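Local coordinates for nuclear import protein MOG1 (Saccharomyces cerevisiae, PDB 1JHS) that binds the Ran GTPase Gsp1 and takes part in the Ran system for nuclear protein import and poly(A)+ mRNA export, at residues A[102-108]-A[125-131]; A[146-152]-A[164-168]; A[1-5]-A[16-20]; A[94-98]-A[169-173]; A[5-9]-A[32-37]. The protein carries 1 engineered substitution. The contacts are given in a common frame with arbitrary orientation. Residues are numbered along the deposited sequence.

Contact 1: residues A[102-108]-A[125-131]; sequences TKFTGLV and VIGVALI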
# COMPACT_ATOMS: atom_id res chain seq x y z
N THR A 102 1.32 -13.39 10.53
CA THR A 102 1.02 -13.23 9.12
C THR A 102 0.64 -11.87 8.54
O THR A 102 0.76 -11.69 7.34
CB THR A 102 -0.07 -14.20 8.68
OG1 THR A 102 -1.27 -13.88 9.38
CG2 THR A 102 0.34 -15.66 8.98
N LYS A 103 0.18 -10.93 9.36
CA LYS A 103 -0.27 -9.65 8.81
C LYS A 103 0.27 -8.45 9.55
O LYS A 103 0.07 -8.31 10.75
CB LYS A 103 -1.80 -9.60 8.82
CG LYS A 103 -2.46 -10.70 8.02
CD LYS A 103 -3.99 -10.68 8.15
CE LYS A 103 -4.62 -11.65 7.15
NZ LYS A 103 -6.12 -11.56 7.19
N PHE A 104 0.95 -7.58 8.79
CA PHE A 104 1.57 -6.39 9.35
C PHE A 104 1.27 -5.20 8.45
O PHE A 104 1.29 -5.33 7.22
CB PHE A 104 3.09 -6.61 9.45
CG PHE A 104 3.76 -5.65 10.38
CD1 PHE A 104 3.95 -5.98 11.72
CD2 PHE A 104 4.17 -4.39 9.93
CE1 PHE A 104 4.54 -5.06 12.61
CE2 PHE A 104 4.76 -3.47 10.80
CZ PHE A 104 4.94 -3.81 12.15
N THR A 105 0.99 -4.04 9.05
CA THR A 105 0.70 -2.82 8.30
C THR A 105 1.45 -1.59 8.85
O THR A 105 1.78 -1.54 10.03
CB THR A 105 -0.83 -2.49 8.34
OG1 THR A 105 -1.24 -2.28 9.71
CG2 THR A 105 -1.64 -3.62 7.76
N GLY A 106 1.68 -0.61 7.99
CA GLY A 106 2.33 0.62 8.43
C GLY A 106 2.29 1.68 7.34
O GLY A 106 1.92 1.39 6.19
N LEU A 107 2.59 2.92 7.72
CA LEU A 107 2.69 4.05 6.78
C LEU A 107 4.19 4.36 6.81
O LEU A 107 4.80 4.42 7.88
CB LEU A 107 1.93 5.27 7.28
CG LEU A 107 0.41 5.25 7.25
CD1 LEU A 107 -0.04 6.60 7.80
CD2 LEU A 107 -0.11 5.06 5.83
N VAL A 108 4.77 4.59 5.65
CA VAL A 108 6.21 4.80 5.54
C VAL A 108 6.53 6.08 4.78
O VAL A 108 5.79 6.46 3.88
CB VAL A 108 6.82 3.59 4.79
CG1 VAL A 108 8.27 3.87 4.37
CG2 VAL A 108 6.74 2.35 5.73
N VAL A 125 3.92 9.49 0.85
CA VAL A 125 3.82 8.56 1.97
C VAL A 125 3.35 7.28 1.31
O VAL A 125 2.62 7.34 0.32
CB VAL A 125 2.80 9.05 3.03
CG1 VAL A 125 2.41 7.88 4.00
CG2 VAL A 125 3.45 10.16 3.86
N ILE A 126 3.76 6.12 1.83
CA ILE A 126 3.33 4.88 1.22
C ILE A 126 2.77 3.97 2.30
O ILE A 126 3.44 3.72 3.30
CB ILE A 126 4.51 4.13 0.51
CG1 ILE A 126 5.21 5.05 -0.51
CG2 ILE A 126 3.97 2.88 -0.22
CD1 ILE A 126 6.59 4.54 -0.94
N GLY A 127 1.53 3.53 2.12
CA GLY A 127 0.98 2.61 3.11
C GLY A 127 1.49 1.26 2.65
O GLY A 127 1.40 0.94 1.47
N VAL A 128 2.04 0.44 3.54
CA VAL A 128 2.52 -0.87 3.10
C VAL A 128 1.99 -1.96 4.02
O VAL A 128 2.11 -1.85 5.24
CB VAL A 128 4.06 -0.95 3.12
CG1 VAL A 128 4.52 -2.35 2.64
CG2 VAL A 128 4.66 0.14 2.23
N ALA A 129 1.41 -3.01 3.43
CA ALA A 129 0.93 -4.12 4.23
C ALA A 129 1.57 -5.41 3.73
O ALA A 129 1.82 -5.56 2.54
CB ALA A 129 -0.58 -4.24 4.15
N LEU A 130 1.84 -6.32 4.67
CA LEU A 130 2.41 -7.62 4.32
C LEU A 130 1.43 -8.66 4.83
O LEU A 130 0.96 -8.56 5.96
CB LEU A 130 3.75 -7.82 5.03
CG LEU A 130 4.30 -9.26 4.99
CD1 LEU A 130 4.54 -9.74 3.52
CD2 LEU A 130 5.61 -9.28 5.79
N ILE A 131 1.08 -9.62 3.97
CA ILE A 131 0.20 -10.72 4.34
C ILE A 131 1.01 -11.95 3.93
O ILE A 131 1.22 -12.19 2.74
CB ILE A 131 -1.12 -10.70 3.53
CG1 ILE A 131 -1.92 -9.44 3.89
CG2 ILE A 131 -1.95 -11.94 3.87
CD1 ILE A 131 -3.13 -9.14 2.98

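Contact 2: residues A[146-152]-A[164-168]; sequences VPLTKEE and RCHAV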
# COMPACT_ATOMS: atom_id res chain seq x y z
N VAL A 146 0.63 7.82 -1.71
CA VAL A 146 -0.06 9.05 -1.39
C VAL A 146 0.85 10.26 -1.65
O VAL A 146 1.64 10.66 -0.80
CB VAL A 146 -0.49 9.07 0.11
CG1 VAL A 146 -1.51 10.19 0.36
CG2 VAL A 146 -1.03 7.68 0.52
N PRO A 147 0.75 10.86 -2.86
CA PRO A 147 1.59 12.03 -3.18
C PRO A 147 1.00 13.17 -2.36
O PRO A 147 -0.14 13.59 -2.61
CB PRO A 147 1.38 12.22 -4.70
CG PRO A 147 0.88 10.80 -5.18
CD PRO A 147 -0.01 10.38 -4.03
N LEU A 148 1.78 13.69 -1.41
CA LEU A 148 1.28 14.75 -0.52
C LEU A 148 1.24 16.15 -1.11
O LEU A 148 2.06 16.49 -1.96
CB LEU A 148 2.11 14.82 0.77
CG LEU A 148 2.30 13.56 1.61
CD1 LEU A 148 3.00 13.90 2.92
CD2 LEU A 148 0.92 12.94 1.89
N THR A 149 0.31 16.96 -0.61
CA THR A 149 0.19 18.33 -1.05
C THR A 149 1.28 19.07 -0.27
O THR A 149 1.89 18.50 0.64
CB THR A 149 -1.17 18.94 -0.65
OG1 THR A 149 -1.28 18.95 0.78
CG2 THR A 149 -2.34 18.14 -1.22
N LYS A 150 1.55 20.32 -0.64
CA LYS A 150 2.55 21.11 0.07
C LYS A 150 2.14 21.21 1.55
O LYS A 150 2.97 21.11 2.46
CB LYS A 150 2.62 22.51 -0.53
CG LYS A 150 3.53 23.51 0.23
CD LYS A 150 3.41 24.91 -0.42
CE LYS A 150 4.51 25.89 0.02
NZ LYS A 150 4.33 27.20 -0.73
N GLU A 151 0.85 21.41 1.78
CA GLU A 151 0.33 21.54 3.14
C GLU A 151 0.53 20.26 3.96
O GLU A 151 0.97 20.31 5.12
CB GLU A 151 -1.16 21.88 3.08
CG GLU A 151 -1.81 22.00 4.44
CD GLU A 151 -2.03 23.45 4.84
OE1 GLU A 151 -1.13 24.29 4.57
OE2 GLU A 151 -3.10 23.75 5.43
N GLU A 152 0.20 19.11 3.37
CA GLU A 152 0.37 17.83 4.05
C GLU A 152 1.84 17.51 4.32
O GLU A 152 2.18 16.91 5.34
CB GLU A 152 -0.26 16.69 3.22
CG GLU A 152 -1.79 16.79 3.08
CD GLU A 152 -2.34 15.82 2.02
OE1 GLU A 152 -1.59 15.51 1.06
OE2 GLU A 152 -3.52 15.39 2.13
N ARG A 164 -5.49 12.74 5.55
CA ARG A 164 -5.62 11.83 4.42
C ARG A 164 -4.76 10.59 4.64
O ARG A 164 -5.13 9.50 4.20
CB ARG A 164 -5.22 12.52 3.10
CG ARG A 164 -5.46 11.63 1.88
CD ARG A 164 -5.51 12.43 0.58
NE ARG A 164 -4.28 13.18 0.31
CZ ARG A 164 -3.51 13.00 -0.76
NH1 ARG A 164 -3.83 12.07 -1.65
NH2 ARG A 164 -2.47 13.79 -0.98
N CYS A 165 -3.62 10.75 5.30
CA CYS A 165 -2.77 9.59 5.59
C CYS A 165 -3.50 8.67 6.57
O CYS A 165 -3.40 7.44 6.48
CB CYS A 165 -1.45 10.04 6.18
SG CYS A 165 -0.42 10.85 4.90
N HIS A 166 -4.22 9.26 7.51
CA HIS A 166 -5.00 8.46 8.46
C HIS A 166 -6.07 7.68 7.68
O HIS A 166 -6.36 6.50 7.98
CB HIS A 166 -5.65 9.39 9.49
CG HIS A 166 -6.42 8.66 10.55
ND1 HIS A 166 -7.63 8.05 10.31
CD2 HIS A 166 -6.11 8.39 11.84
CE1 HIS A 166 -8.04 7.43 11.41
NE2 HIS A 166 -7.13 7.62 12.35
N ALA A 167 -6.63 8.32 6.66
CA ALA A 167 -7.67 7.69 5.85
C ALA A 167 -7.05 6.54 5.05
O ALA A 167 -7.60 5.43 4.99
CB ALA A 167 -8.30 8.70 4.92
N VAL A 168 -5.88 6.80 4.44
CA VAL A 168 -5.20 5.76 3.67
C VAL A 168 -4.84 4.56 4.56
O VAL A 168 -4.97 3.41 4.16
CB VAL A 168 -3.93 6.33 3.01
CG1 VAL A 168 -3.04 5.19 2.47
CG2 VAL A 168 -4.37 7.27 1.88
O HOH W 1 -4.59 15.47 4.65

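Contact 3: residues A[1-5]-A[16-20]; sequences MNNKE and VVPPG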
# COMPACT_ATOMS: atom_id res chain seq x y z
N MET A 1 -15.60 4.28 6.12
CA MET A 1 -15.44 4.30 4.64
C MET A 1 -16.53 3.45 3.98
O MET A 1 -17.34 2.82 4.67
CB MET A 1 -14.05 3.77 4.26
CG MET A 1 -12.92 4.53 4.93
SD MET A 1 -11.27 3.96 4.46
CE MET A 1 -10.87 5.15 3.16
N ASN A 2 -16.55 3.43 2.65
CA ASN A 2 -17.55 2.66 1.93
C ASN A 2 -16.85 1.91 0.80
O ASN A 2 -17.25 1.98 -0.36
CB ASN A 2 -18.65 3.60 1.40
CG ASN A 2 -19.81 2.85 0.77
OD1 ASN A 2 -20.14 1.75 1.17
ND2 ASN A 2 -20.44 3.46 -0.23
N ASN A 3 -15.79 1.19 1.17
CA ASN A 3 -14.99 0.42 0.23
C ASN A 3 -15.82 -0.75 -0.31
O ASN A 3 -16.68 -1.28 0.39
CB ASN A 3 -13.73 -0.08 0.93
CG ASN A 3 -12.86 1.07 1.43
OD1 ASN A 3 -12.32 1.03 2.55
ND2 ASN A 3 -12.72 2.10 0.61
N LYS A 4 -15.57 -1.13 -1.56
CA LYS A 4 -16.33 -2.23 -2.15
C LYS A 4 -15.47 -3.42 -2.54
O LYS A 4 -14.31 -3.28 -2.89
CB LYS A 4 -17.09 -1.71 -3.36
CG LYS A 4 -16.17 -1.05 -4.35
CD LYS A 4 -16.93 -0.51 -5.54
CE LYS A 4 -15.95 -0.01 -6.55
NZ LYS A 4 -16.66 0.47 -7.77
N GLU A 5 -16.07 -4.60 -2.50
CA GLU A 5 -15.36 -5.82 -2.83
C GLU A 5 -14.93 -5.88 -4.29
O GLU A 5 -15.65 -5.46 -5.19
CB GLU A 5 -16.22 -7.05 -2.50
CG GLU A 5 -15.57 -8.36 -2.89
CD GLU A 5 -16.32 -9.58 -2.39
OE1 GLU A 5 -16.30 -10.60 -3.09
OE2 GLU A 5 -16.91 -9.54 -1.28
N VAL A 16 -10.92 -5.25 -0.87
CA VAL A 16 -11.80 -4.12 -1.18
C VAL A 16 -10.98 -2.93 -1.63
O VAL A 16 -9.79 -2.86 -1.33
CB VAL A 16 -12.61 -3.69 0.06
CG1 VAL A 16 -13.48 -4.84 0.55
CG2 VAL A 16 -11.65 -3.23 1.20
N VAL A 17 -11.61 -2.04 -2.40
CA VAL A 17 -10.99 -0.79 -2.82
C VAL A 17 -12.06 0.32 -2.75
O VAL A 17 -13.27 0.04 -2.76
CB VAL A 17 -10.35 -0.83 -4.27
CG1 VAL A 17 -9.36 -2.00 -4.37
CG2 VAL A 17 -11.43 -0.91 -5.33
N PRO A 18 -11.64 1.59 -2.66
CA PRO A 18 -12.63 2.67 -2.58
C PRO A 18 -13.39 2.90 -3.87
O PRO A 18 -12.93 2.58 -4.96
CB PRO A 18 -11.79 3.91 -2.26
CG PRO A 18 -10.52 3.36 -1.66
CD PRO A 18 -10.28 2.12 -2.52
N PRO A 19 -14.59 3.50 -3.75
CA PRO A 19 -15.35 3.76 -4.98
C PRO A 19 -14.58 4.81 -5.81
O PRO A 19 -13.83 5.63 -5.26
CB PRO A 19 -16.69 4.28 -4.46
CG PRO A 19 -16.39 4.79 -3.04
CD PRO A 19 -15.40 3.76 -2.54
N GLY A 20 -14.72 4.75 -7.12
CA GLY A 20 -14.03 5.70 -7.97
C GLY A 20 -12.62 5.27 -8.35
O GLY A 20 -11.93 6.00 -9.08

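Contact 4: residues A[94-98]-A[169-173]; sequences QEDTV and YQLLQ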
# COMPACT_ATOMS: atom_id res chain seq x y z
N GLN A 94 3.40 5.04 11.17
CA GLN A 94 2.42 4.24 11.90
C GLN A 94 2.75 2.77 11.62
O GLN A 94 3.29 2.44 10.55
CB GLN A 94 1.00 4.55 11.40
CG GLN A 94 -0.07 3.95 12.28
CD GLN A 94 -1.18 4.93 12.57
OE1 GLN A 94 -0.99 6.14 12.46
NE2 GLN A 94 -2.33 4.43 12.97
N GLU A 95 2.48 1.88 12.57
CA GLU A 95 2.75 0.46 12.35
C GLU A 95 1.95 -0.41 13.31
O GLU A 95 1.70 -0.04 14.45
CB GLU A 95 4.24 0.15 12.49
CG GLU A 95 4.83 0.43 13.87
CD GLU A 95 6.30 0.06 13.96
OE1 GLU A 95 6.62 -1.11 14.28
OE2 GLU A 95 7.15 0.94 13.69
N ASP A 96 1.55 -1.58 12.83
CA ASP A 96 0.77 -2.50 13.65
C ASP A 96 0.89 -3.96 13.20
O ASP A 96 0.97 -4.26 12.01
CB ASP A 96 -0.72 -2.18 13.60
CG ASP A 96 -1.08 -0.83 14.21
OD1 ASP A 96 -1.28 0.15 13.44
OD2 ASP A 96 -1.16 -0.75 15.45
N THR A 97 0.90 -4.86 14.18
CA THR A 97 0.86 -6.27 13.87
C THR A 97 -0.65 -6.48 13.89
O THR A 97 -1.29 -6.37 14.96
CB THR A 97 1.49 -7.15 14.96
OG1 THR A 97 2.92 -7.06 14.86
CG2 THR A 97 1.11 -8.59 14.74
N VAL A 98 -1.23 -6.77 12.73
CA VAL A 98 -2.67 -6.98 12.64
C VAL A 98 -3.01 -8.42 13.05
O VAL A 98 -4.04 -8.68 13.69
CB VAL A 98 -3.15 -6.70 11.21
CG1 VAL A 98 -4.58 -7.21 11.03
CG2 VAL A 98 -3.09 -5.18 10.93
N TYR A 169 -4.43 4.83 5.79
CA TYR A 169 -4.07 3.74 6.68
C TYR A 169 -5.30 2.92 7.04
O TYR A 169 -5.22 1.71 7.20
CB TYR A 169 -3.40 4.26 7.95
CG TYR A 169 -2.74 3.16 8.74
CD1 TYR A 169 -1.68 2.43 8.21
CD2 TYR A 169 -3.15 2.87 10.05
CE1 TYR A 169 -1.03 1.44 8.97
CE2 TYR A 169 -2.52 1.88 10.80
CZ TYR A 169 -1.46 1.18 10.26
OH TYR A 169 -0.81 0.24 11.03
N GLN A 170 -6.45 3.58 7.17
CA GLN A 170 -7.66 2.82 7.47
C GLN A 170 -7.99 1.92 6.27
O GLN A 170 -8.32 0.75 6.43
CB GLN A 170 -8.84 3.75 7.75
CG GLN A 170 -10.08 2.98 8.14
CD GLN A 170 -11.24 3.88 8.51
OE1 GLN A 170 -11.04 5.05 8.88
NE2 GLN A 170 -12.46 3.35 8.42
N LEU A 171 -7.87 2.47 5.07
CA LEU A 171 -8.13 1.67 3.86
C LEU A 171 -7.20 0.47 3.83
O LEU A 171 -7.62 -0.65 3.58
CB LEU A 171 -7.91 2.53 2.60
CG LEU A 171 -7.79 1.79 1.27
CD1 LEU A 171 -9.08 1.01 0.97
CD2 LEU A 171 -7.51 2.81 0.15
N LEU A 172 -5.92 0.72 4.08
CA LEU A 172 -4.90 -0.34 4.06
C LEU A 172 -5.29 -1.47 5.02
O LEU A 172 -5.25 -2.65 4.66
CB LEU A 172 -3.54 0.23 4.46
CG LEU A 172 -2.37 -0.77 4.36
CD1 LEU A 172 -2.02 -1.06 2.88
CD2 LEU A 172 -1.15 -0.17 5.11
N GLN A 173 -5.67 -1.11 6.24
CA GLN A 173 -6.06 -2.12 7.21
C GLN A 173 -7.32 -2.86 6.78
O GLN A 173 -7.43 -4.07 6.99
CB GLN A 173 -6.18 -1.48 8.60
CG GLN A 173 -4.78 -1.08 9.14
CD GLN A 173 -4.71 -0.92 10.65
OE1 GLN A 173 -5.55 -0.22 11.26
NE2 GLN A 173 -3.69 -1.55 11.28

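Contact 5: residues A[5-9]-A[32-37]; sequences EVELY and DTQAVY. Engineered in segment 32-37: Ala-35 (natural residue Glu).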
# COMPACT_ATOMS: atom_id res chain seq x y z
N GLU A 5 -16.07 -4.60 -2.50
CA GLU A 5 -15.36 -5.82 -2.83
C GLU A 5 -14.93 -5.88 -4.29
O GLU A 5 -15.65 -5.46 -5.19
CB GLU A 5 -16.22 -7.05 -2.50
CG GLU A 5 -15.57 -8.36 -2.89
CD GLU A 5 -16.32 -9.58 -2.39
OE1 GLU A 5 -16.30 -10.60 -3.09
OE2 GLU A 5 -16.91 -9.54 -1.28
N VAL A 6 -13.72 -6.39 -4.52
CA VAL A 6 -13.23 -6.53 -5.88
C VAL A 6 -12.60 -7.89 -6.00
O VAL A 6 -12.16 -8.47 -5.01
CB VAL A 6 -12.12 -5.49 -6.26
CG1 VAL A 6 -12.72 -4.11 -6.45
CG2 VAL A 6 -11.04 -5.48 -5.20
N GLU A 7 -12.58 -8.40 -7.23
CA GLU A 7 -11.97 -9.68 -7.52
C GLU A 7 -10.61 -9.43 -8.15
O GLU A 7 -10.48 -8.64 -9.08
CB GLU A 7 -12.81 -10.48 -8.51
CG GLU A 7 -14.04 -11.09 -7.90
CD GLU A 7 -14.69 -12.09 -8.83
OE1 GLU A 7 -14.23 -12.25 -10.00
OE2 GLU A 7 -15.66 -12.73 -8.40
N LEU A 8 -9.59 -10.11 -7.63
CA LEU A 8 -8.25 -9.95 -8.16
C LEU A 8 -7.78 -11.26 -8.80
O LEU A 8 -8.28 -12.33 -8.46
CB LEU A 8 -7.26 -9.58 -7.05
CG LEU A 8 -7.56 -8.40 -6.14
CD1 LEU A 8 -6.32 -8.13 -5.30
CD2 LEU A 8 -7.91 -7.16 -6.94
N TYR A 9 -6.81 -11.15 -9.70
CA TYR A 9 -6.23 -12.33 -10.33
C TYR A 9 -7.29 -13.31 -10.86
O TYR A 9 -7.31 -14.50 -10.51
CB TYR A 9 -5.31 -13.03 -9.32
CG TYR A 9 -4.27 -12.11 -8.72
CD1 TYR A 9 -4.40 -11.62 -7.42
CD2 TYR A 9 -3.16 -11.68 -9.47
CE1 TYR A 9 -3.47 -10.73 -6.88
CE2 TYR A 9 -2.23 -10.80 -8.94
CZ TYR A 9 -2.38 -10.32 -7.64
OH TYR A 9 -1.44 -9.44 -7.12
N ASP A 32 2.30 -9.59 -14.30
CA ASP A 32 1.56 -10.80 -13.97
C ASP A 32 1.30 -11.03 -12.47
O ASP A 32 0.25 -11.56 -12.09
CB ASP A 32 2.32 -12.01 -14.54
CG ASP A 32 2.54 -11.89 -16.04
OD1 ASP A 32 1.55 -11.60 -16.77
OD2 ASP A 32 3.69 -12.08 -16.50
N THR A 33 2.24 -10.63 -11.62
CA THR A 33 2.06 -10.83 -10.18
C THR A 33 1.28 -9.70 -9.50
O THR A 33 1.04 -9.75 -8.29
CB THR A 33 3.44 -10.93 -9.48
OG1 THR A 33 4.19 -9.74 -9.78
CG2 THR A 33 4.22 -12.16 -9.98
N GLN A 34 0.86 -8.71 -10.28
CA GLN A 34 0.18 -7.54 -9.71
C GLN A 34 -1.26 -7.24 -10.05
O GLN A 34 -1.77 -7.62 -11.11
CB GLN A 34 0.95 -6.26 -10.07
CG GLN A 34 2.36 -6.16 -9.52
CD GLN A 34 3.05 -4.85 -9.88
OE1 GLN A 34 2.54 -4.06 -10.69
NE2 GLN A 34 4.21 -4.61 -9.28
N ALA A 35 -1.91 -6.53 -9.11
CA ALA A 35 -3.25 -6.01 -9.30
C ALA A 35 -2.99 -4.49 -9.06
O ALA A 35 -2.32 -4.12 -8.09
CB ALA A 35 -4.22 -6.59 -8.27
N VAL A 36 -3.47 -3.63 -9.95
CA VAL A 36 -3.22 -2.18 -9.84
C VAL A 36 -4.51 -1.38 -9.96
O VAL A 36 -5.25 -1.55 -10.93
CB VAL A 36 -2.28 -1.70 -10.99
CG1 VAL A 36 -2.01 -0.20 -10.89
CG2 VAL A 36 -0.95 -2.52 -10.94
N TYR A 37 -4.77 -0.52 -8.97
CA TYR A 37 -5.97 0.33 -9.00
C TYR A 37 -5.53 1.78 -8.87
O TYR A 37 -4.61 2.08 -8.10
CB TYR A 37 -6.90 0.00 -7.83
CG TYR A 37 -7.66 -1.27 -8.03
CD1 TYR A 37 -7.04 -2.51 -7.84
CD2 TYR A 37 -8.97 -1.25 -8.53
CE1 TYR A 37 -7.70 -3.70 -8.16
CE2 TYR A 37 -9.64 -2.44 -8.85
CZ TYR A 37 -8.99 -3.66 -8.66
OH TYR A 37 -9.61 -4.84 -8.98

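Contact 1: residues A[102-108]-A[125-131]
Two neighbouring strands that run antiparallel show how a regular hydrogen-bond ladder sorts side chains between the two faces of a sheet. The first segment enters at Thr-102, which with Lys-103 faces Gln-99 on the preceding strand in a classic beta bulge; Thr-102 O lies 3.2 Å from Ile-131 CA in a CA-H...O contact. Lys-103 pairs with Ile-131 without hydrogen bonds, its side chain running near the isoleucine (Lys-103 CE to Ile-131 CG2 4.2 Å). Phe-104 makes the first hydrogen-bonded pair between the two segments: Phe-104 N to Leu-130 O is 3.0 Å and Leu-130 N to Phe-104 O 2.8 Å. The phenyl ring then leads away from the partner strand to meet Trp-74 of helix 70-83. This antiparallel hairpin lies within the large Mog1 sheet, with helix 70-83 against the face of Phe-104, Val-108, Val-128 and Leu-130, and helix 163-178 against the face of Thr-105, Leu-107 and Ala-129. Thr-105 CG2 rests 3.8 Å from Ala-129 CB, while its hydroxyl is hydrogen-bonded to Tyr-169. Gly-106 forms the next bonded pair, Val-128 N to Gly-106 O at 2.8 Å and Gly-106 N to Val-128 O at 3.0 Å. Leu-107 lies across from Gly-127, so its CD2 approaches Gly-127 CA at 3.8 Å and Val-125 CG1 at 4.2 Å. Val-108 continues with Ile-126, through Val-108 N to Ile-126 O at 2.8 Å and Ile-126 N to Val-108 O at 2.9 Å.

Contact 2: residues A[146-152]-A[164-168]
A bidentate salt bridge holds the N-terminal turn of one helix to the next helix: Arg-164 NH2 donates to Glu-152 OE1 at 2.8 Å, and Arg-164 NE to Glu-152 OE2 at 3.0 Å. The same NH2 also reaches the backbone, with Arg-164 NH2 to Pro-147 O at 2.9 Å, where strand 138-147 ends. Glu-152 does double duty. It forms a capping box with Thr-149, in which Thr-149 N donates to Glu-152 OE1 at 2.9 Å and Glu-152 N to Thr-149 OG1 at 3.0 Å. A water donates to Glu-152 OE2 at 2.7 Å and accepts from Arg-164 N at 3.0 Å. The remaining guanidinium nitrogen, NH1, turns to Glu-55 and Asn-54. Beyond these polar groups lies packing: Val-146 CG1 sits over one face of the guanidinium, 3.6 Å from Arg-164 NH1, and Val-146 CG2 meets Val-168 CG2 at 3.6 Å. Leu-148 CD2 touches Cys-165 SG at 3.9 Å, on the side that faces Val-125 of strand 124-133. One buried arginine thus ties together a strand end, a helix N-terminus and a second helix, its charge met by Glu-152 and Glu-55.

Contact 3: residues A[1-5]-A[16-20]
Val-16 opens the second segment opposite Glu-5, in an antiparallel pair without hydrogen bonds whose CA atoms are 4.3 Å apart. Its CA comes within 3.2 Å of Lys-4 O as a CA-H...O contact, and its methyl groups pack against segment 1-5, Val-16 CG1 at 4.0 Å from Glu-5 CA and Val-16 CG2 at 3.8 Å from Asn-3 CB. Val-17 supplies the hydrogen-bonded pair: Val-17 N to Lys-4 O is 3.0 Å, and Lys-4 N to Val-17 O is 2.8 Å. With both bonds made by the same two residues, the register is fixed at this point. Beyond Val-17 the pairing stops, and Pro-19, at what would be the next bonding position, has no amide hydrogen. Contact continues by packing instead. Pro-18 lies beside Asn-3, with CA atoms 4.3 Å apart, and also leans on Leu-171 of helix 163-178. Pro-19 takes over as the chain bends away: Pro-19 CD is 3.4 Å from Asn-2 O, and the long aliphatic chain of Lys-4 passes nearby, CE at 4.1 Å from Pro-19 CA. Gly-20 then has a positive phi of 88°, at which a CB would be jammed against the preceding carbonyl, and its backbone hydrogen-bonds to Ser-40. The geometry is that of the open end of a beta hairpin, strands 4-8 and 13-17, where the paired strands give way to the Pro-18/Pro-19 segment leading from the small three-stranded sheet toward the large one.

Contact 4: residues A[94-98]-A[169-173]
Tyr-169 dominates this meeting of an edge strand and a helix, with 84 Å² of its surface buried by segment 94-98. Its side chain spans the gap between two backbones that stay well apart, the strand 95-97 and helix 169-173 axes being 11.4 Å distant and only 19° from parallel. At the ring's tip, Tyr-169 OH donates a very short hydrogen bond to Asp-96 OD1, 2.5 Å, with the carboxylate oxygen near the plane of the ring. The hydroxyl is also hydrogen-bonded to Thr-105 on the adjacent strand. Gln-94, with 43 Å² buried, lies over the ring: its CG is 3.9 Å from the Tyr-169 centroid, 26° off the normal, a CH-pi contact, and its NE2 approaches Tyr-169 CE2 at 3.4 Å. Gln-173, with 41 Å², stands one helical turn further on. Its NE2 lies 3.7 Å from Val-98 CG2 and also 3.7 Å from Asp-96 OD1, while its hydrogen bond goes to Thr-105 OG1. Gln-94, Asp-96 and Val-98 direct their CA-to-CB bonds toward the helix, whereas those of Glu-95 and Thr-97 point away. One short hydrogen bond and CH-pi packing therefore join the two segments, and Thr-105 is a shared partner: the polar network links Asp-96 of the outermost strand, Thr-105 of the neighbouring strand, and Tyr-169 and Gln-173 of the helix.

Contact 5: residues A[5-9]-A[32-37]
Strands 5-8 and 34-37 are not hydrogen-bonded neighbours: their axes come no closer than 9.0 Å and run at 143°, so they face each other through side chains. The CA atoms are nearest at Leu-8 and Ala-35, 6.5 Å apart, and the gap widens to 10.5 Å between Val-6 and Tyr-37. Tyr-37 fills the wider part. Val-6 CG1 is 4.2 Å from Tyr-37 CE2, and the ring presents its edge to Leu-8, whose CD2 is 3.7 Å from Tyr-37 CE1 and 3.5 Å from Tyr-37 OH. Where the strands converge, Leu-8 CD1 meets Ala-35 CB at 4.0 Å. Ala-35 is an engineered residue, glutamate in the natural protein, and its methyl also lies 4.2 Å from Tyr-9 CZ. Tyr-9 reaches across so that Tyr-9 OH donates to Thr-33 O at 2.8 Å. Leu-8 and Ala-35 both also touch Val-59 of strand 56-63. This is face-to-face packing of two beta layers, the small sheet holding strand 4-8 laid over one end of the larger antiparallel sheet.

How the contacts relate
Along the chain, contacts 3 and 5 open together from the N-terminal strand 4-8 and share Glu-5; contact 1 then forms within the span bridged by contact 4, and contact 2 follows it inside the same span. Strand 103-113 lies between strands 87-99 and 124-133, placing contacts 1 and 4 with centres only 6 Å apart, while strand 138-147 continues the large sheet to contact 2, whose centre is 16 Å from that of contact 1. Helix 163-178 serves contacts 2 and 4 and also meets contact 3 through Leu-171. Contacts 2 and 5, with centres 24 Å apart, lie on opposite sides of the chain's centre. One large sheet, one helix and one small sheet are thereby joined into a single compact body.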